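Local coordinates for protein PelD (Pseudomonas aeruginosa, PDB 4EU0) that binds cyclic-di-GMP as an effector in pellicle formation, largely through a degenerate GGDEF domain, at residues Q165-Y170 against V226-L231. Sequence-based numbering, arbitrary orientation.
Sequences QRFSQY and VLLVLL. With C2E (9,9'-[(2R,3R,3aS,5S,7aR,9R,10R,10aS,12S,14aR)-3,5,10,12-tetrahydroxy-5,12-dioxidooctahydro-2H,7H-difuro[3,2-d:3',2'-j][1,3,7,9,2,8]tetraoxadiphosphacyclododecine-2,9-diyl]bis(2-amino-1,9-dihydro-6H-purin-6-one)), chain B.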
loop_
_atom_site.group_PDB
_atom_site.type_symbol
_atom_site.label_atom_id
_atom_site.label_comp_id
_atom_site.label_asym_id
_atom_site.label_seq_id
_atom_site.Cartn_x
_atom_site.Cartn_y
_atom_site.Cartn_z
ATOM N N GLN A 165 4.254 -11.896 3.937
ATOM C CA GLN A 165 2.864 -11.450 3.860
ATOM C C GLN A 165 2.764 -9.963 3.535
ATOM O O GLN A 165 1.963 -9.548 2.692
ATOM C CB GLN A 165 2.129 -11.738 5.168
ATOM C CG GLN A 165 2.107 -13.177 5.576
ATOM C CD GLN A 165 1.199 -13.372 6.757
ATOM O OE1 GLN A 165 0.109 -12.798 6.802
ATOM N NE2 GLN A 165 1.638 -14.163 7.728
ATOM N N ARG A 166 3.587 -9.162 4.209
ATOM C CA ARG A 166 3.585 -7.721 4.014
ATOM C C ARG A 166 3.993 -7.377 2.579
ATOM O O ARG A 166 3.365 -6.539 1.936
ATOM C CB ARG A 166 4.539 -7.045 4.993
ATOM C CG ARG A 166 4.430 -5.519 5.002
ATOM C CD ARG A 166 5.547 -4.881 5.807
ATOM N NE ARG A 166 5.383 -5.048 7.252
ATOM C CZ ARG A 166 6.119 -5.860 8.007
ATOM N NH1 ARG A 166 7.075 -6.607 7.467
ATOM N NH2 ARG A 166 5.897 -5.925 9.311
ATOM N N PHE A 167 5.047 -8.032 2.102
ATOM C CA PHE A 167 5.558 -7.766 0.767
ATOM C C PHE A 167 4.455 -8.055 -0.249
ATOM O O PHE A 167 4.199 -7.233 -1.117
ATOM C CB PHE A 167 6.802 -8.603 0.462
ATOM C CG PHE A 167 7.446 -8.242 -0.839
ATOM C CD1 PHE A 167 8.394 -7.227 -0.891
ATOM C CD2 PHE A 167 7.082 -8.899 -2.013
ATOM C CE1 PHE A 167 8.979 -6.873 -2.107
ATOM C CE2 PHE A 167 7.658 -8.545 -3.227
ATOM C CZ PHE A 167 8.611 -7.542 -3.261
ATOM N N SER A 168 3.827 -9.221 -0.122
ATOM C CA SER A 168 2.734 -9.643 -0.995
ATOM C C SER A 168 1.586 -8.631 -1.015
ATOM O O SER A 168 1.120 -8.213 -2.082
ATOM C CB SER A 168 2.221 -11.020 -0.553
ATOM O OG SER A 168 1.271 -11.513 -1.471
ATOM N N GLN A 169 1.134 -8.234 0.170
ATOM C CA GLN A 169 0.077 -7.233 0.272
ATOM C C GLN A 169 0.448 -5.898 -0.377
ATOM O O GLN A 169 -0.298 -5.388 -1.190
ATOM C CB GLN A 169 -0.346 -7.020 1.725
ATOM C CG GLN A 169 -1.476 -6.002 1.871
ATOM C CD GLN A 169 -1.761 -5.624 3.314
ATOM O OE1 GLN A 169 -2.919 -5.626 3.750
ATOM N NE2 GLN A 169 -0.708 -5.292 4.061
ATOM N N TYR A 170 1.602 -5.337 -0.005
ATOM C CA TYR A 170 2.045 -4.067 -0.546
ATOM C C TYR A 170 2.220 -4.107 -2.067
ATOM O O TYR A 170 1.854 -3.165 -2.756
ATOM C CB TYR A 170 3.344 -3.607 0.139
ATOM C CG TYR A 170 3.207 -2.998 1.526
ATOM C CD1 TYR A 170 3.960 -1.868 1.878
ATOM C CD2 TYR A 170 2.356 -3.547 2.493
ATOM C CE1 TYR A 170 3.866 -1.300 3.162
ATOM C CE2 TYR A 170 2.256 -2.974 3.782
ATOM C CZ TYR A 170 3.023 -1.860 4.100
ATOM O OH TYR A 170 2.938 -1.288 5.346
ATOM N N VAL A 226 19.003 -12.958 -3.477
ATOM C CA VAL A 226 18.302 -11.901 -4.193
ATOM C C VAL A 226 17.525 -11.131 -3.148
ATOM O O VAL A 226 16.757 -11.733 -2.389
ATOM C CB VAL A 226 17.306 -12.450 -5.239
ATOM C CG1 VAL A 226 16.442 -11.319 -5.805
ATOM C CG2 VAL A 226 18.030 -13.206 -6.358
ATOM N N LEU A 227 17.750 -9.819 -3.093
ATOM C CA LEU A 227 16.941 -8.954 -2.253
ATOM C C LEU A 227 15.988 -8.154 -3.120
ATOM O O LEU A 227 16.413 -7.330 -3.936
ATOM C CB LEU A 227 17.801 -8.028 -1.405
ATOM C CG LEU A 227 16.957 -7.202 -0.423
ATOM C CD1 LEU A 227 16.448 -8.058 0.745
ATOM C CD2 LEU A 227 17.765 -6.080 0.109
ATOM N N LEU A 228 14.698 -8.419 -2.949
ATOM C CA LEU A 228 13.665 -7.670 -3.639
ATOM C C LEU A 228 13.287 -6.479 -2.787
ATOM O O LEU A 228 13.106 -6.607 -1.571
ATOM C CB LEU A 228 12.437 -8.552 -3.796
ATOM C CG LEU A 228 11.548 -8.531 -5.023
ATOM C CD1 LEU A 228 12.289 -8.203 -6.328
ATOM C CD2 LEU A 228 10.878 -9.920 -5.056
ATOM N N VAL A 229 13.173 -5.317 -3.410
ATOM C CA VAL A 229 12.697 -4.126 -2.709
ATOM C C VAL A 229 11.588 -3.478 -3.515
ATOM O O VAL A 229 11.793 -3.105 -4.662
ATOM C CB VAL A 229 13.809 -3.066 -2.473
ATOM C CG1 VAL A 229 13.277 -1.952 -1.579
ATOM C CG2 VAL A 229 15.049 -3.701 -1.846
ATOM N N LEU A 230 10.421 -3.328 -2.894
ATOM C CA LEU A 230 9.328 -2.570 -3.498
ATOM C C LEU A 230 9.307 -1.150 -2.930
ATOM O O LEU A 230 9.383 -0.941 -1.717
ATOM C CB LEU A 230 7.983 -3.261 -3.230
ATOM C CG LEU A 230 6.736 -2.498 -3.699
ATOM C CD1 LEU A 230 6.586 -2.542 -5.225
ATOM C CD2 LEU A 230 5.474 -3.038 -3.016
ATOM N N LEU A 231 9.198 -0.176 -3.828
ATOM C CA LEU A 231 9.075 1.222 -3.477
ATOM C C LEU A 231 7.679 1.718 -3.853
ATOM O O LEU A 231 7.473 2.193 -4.977
ATOM C CB LEU A 231 10.118 2.045 -4.252
ATOM C CG LEU A 231 11.609 1.814 -3.956
ATOM C CD1 LEU A 231 12.094 0.446 -4.441
ATOM C CD2 LEU A 231 12.377 2.935 -4.659
HETATM P P1 C2E B . 17.411 11.781 0.031
HETATM O O2P C2E B . 18.624 12.263 -0.735
HETATM O O1P C2E B . 17.590 10.748 1.114
HETATM O "O5'" C2E B . 16.314 11.245 -0.997
HETATM C "C5'" C2E B . 15.953 11.971 -2.171
HETATM C "C4'" C2E B . 14.720 11.362 -2.830
HETATM O "O4'" C2E B . 15.041 10.081 -3.398
HETATM C "C3'" C2E B . 13.540 11.112 -1.896
HETATM O "O3'" C2E B . 12.646 12.221 -1.753
HETATM C "C2'" C2E B . 12.836 9.966 -2.576
HETATM O "O2'" C2E B . 12.079 10.481 -3.676
HETATM C "C1'" C2E B . 13.985 9.158 -3.140
HETATM N N9 C2E B . 14.439 8.134 -2.157
HETATM C C8 C2E B . 15.609 8.128 -1.494
HETATM N N7 C2E B . 15.706 7.042 -0.683
HETATM C C5 C2E B . 14.572 6.339 -0.851
HETATM C C6 C2E B . 14.009 5.097 -0.299
HETATM O O6 C2E B . 14.718 4.380 0.599
HETATM N N1 C2E B . 12.786 4.699 -0.717
HETATM C C2 C2E B . 12.044 5.410 -1.609
HETATM N N2 C2E B . 10.828 4.932 -1.953
HETATM N N3 C2E B . 12.504 6.571 -2.156
HETATM C C4 C2E B . 13.729 7.064 -1.817
HETATM P P11 C2E B . 11.776 12.374 -0.406
HETATM O O21 C2E B . 10.821 13.547 -0.567
HETATM O O11 C2E B . 11.216 11.045 0.057
HETATM O O5A C2E B . 12.890 12.842 0.648
HETATM C C5A C2E B . 13.654 14.025 0.420
HETATM C C4A C2E B . 14.705 14.138 1.506
HETATM O O4A C2E B . 14.094 14.112 2.797
HETATM C C3A C2E B . 15.637 12.944 1.519
HETATM O O3A C2E B . 16.724 13.101 0.631
HETATM C C2A C2E B . 16.101 12.865 2.950
HETATM O O2A C2E B . 17.143 13.822 3.191
HETATM C C1A C2E B . 14.848 13.283 3.687
HETATM N N91 C2E B . 14.066 12.078 4.078
HETATM C C81 C2E B . 12.923 11.633 3.525
HETATM N N71 C2E B . 12.477 10.510 4.144
HETATM C C51 C2E B . 13.358 10.219 5.121
HETATM C C61 C2E B . 13.505 9.174 6.164
HETATM O O61 C2E B . 12.595 8.174 6.295
HETATM N N11 C2E B . 14.577 9.238 6.986
HETATM C C21 C2E B . 15.506 10.222 6.883
HETATM N N21 C2E B . 16.555 10.224 7.744
HETATM N N31 C2E B . 15.427 11.211 5.955
HETATM C C41 C2E B . 14.399 11.256 5.070
#
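With chi1 at -173°, Phe-167 swings its ring off the helix, CG trans to the backbone N, and carries the far rim to the strand between Leu-228 and Leu-230. The ring's leading atom, CZ of Phe-167, lies 3.6 Å from CG of Leu-228, and the two side chains run at about a right angle to each other. On the neighbouring corner, CE1 of Phe-167 sits 3.9 Å from CB of Leu-230. Leu-230 also has CG anti to N (chi1 174°), and its second torsion then directs the CD2 branch at the last turn of 165-170, 3.6 Å from C of Tyr-170. The aromatic ring of Tyr-170 turns away from the strand, and its OH is hydrogen-bonded to Arg-11. No hydrogen bond links the segments; the contact is apolar, and Phe-167, Leu-228 and Leu-230 are all buried. Leu-187 and Leu-216, on the two strands flanking 225-231, also touch Phe-167, so its ring spans three strands. The short segment axes pass 9.9 Å apart at 43°. Leu-228 and Leu-230 face helix 162-181, whereas Val-229 and Leu-231 touch Tyr-242 of helix 236-253, as expected for helices on both faces of the antiparallel GGDEF sheet. Leu-231 CD2 lies 3.7 Å from C2E N2, beside a site whose Arg-210 and Asp-213 have the Arg-X-X-Asp spacing consistent with a GGDEF inhibitory (I) site.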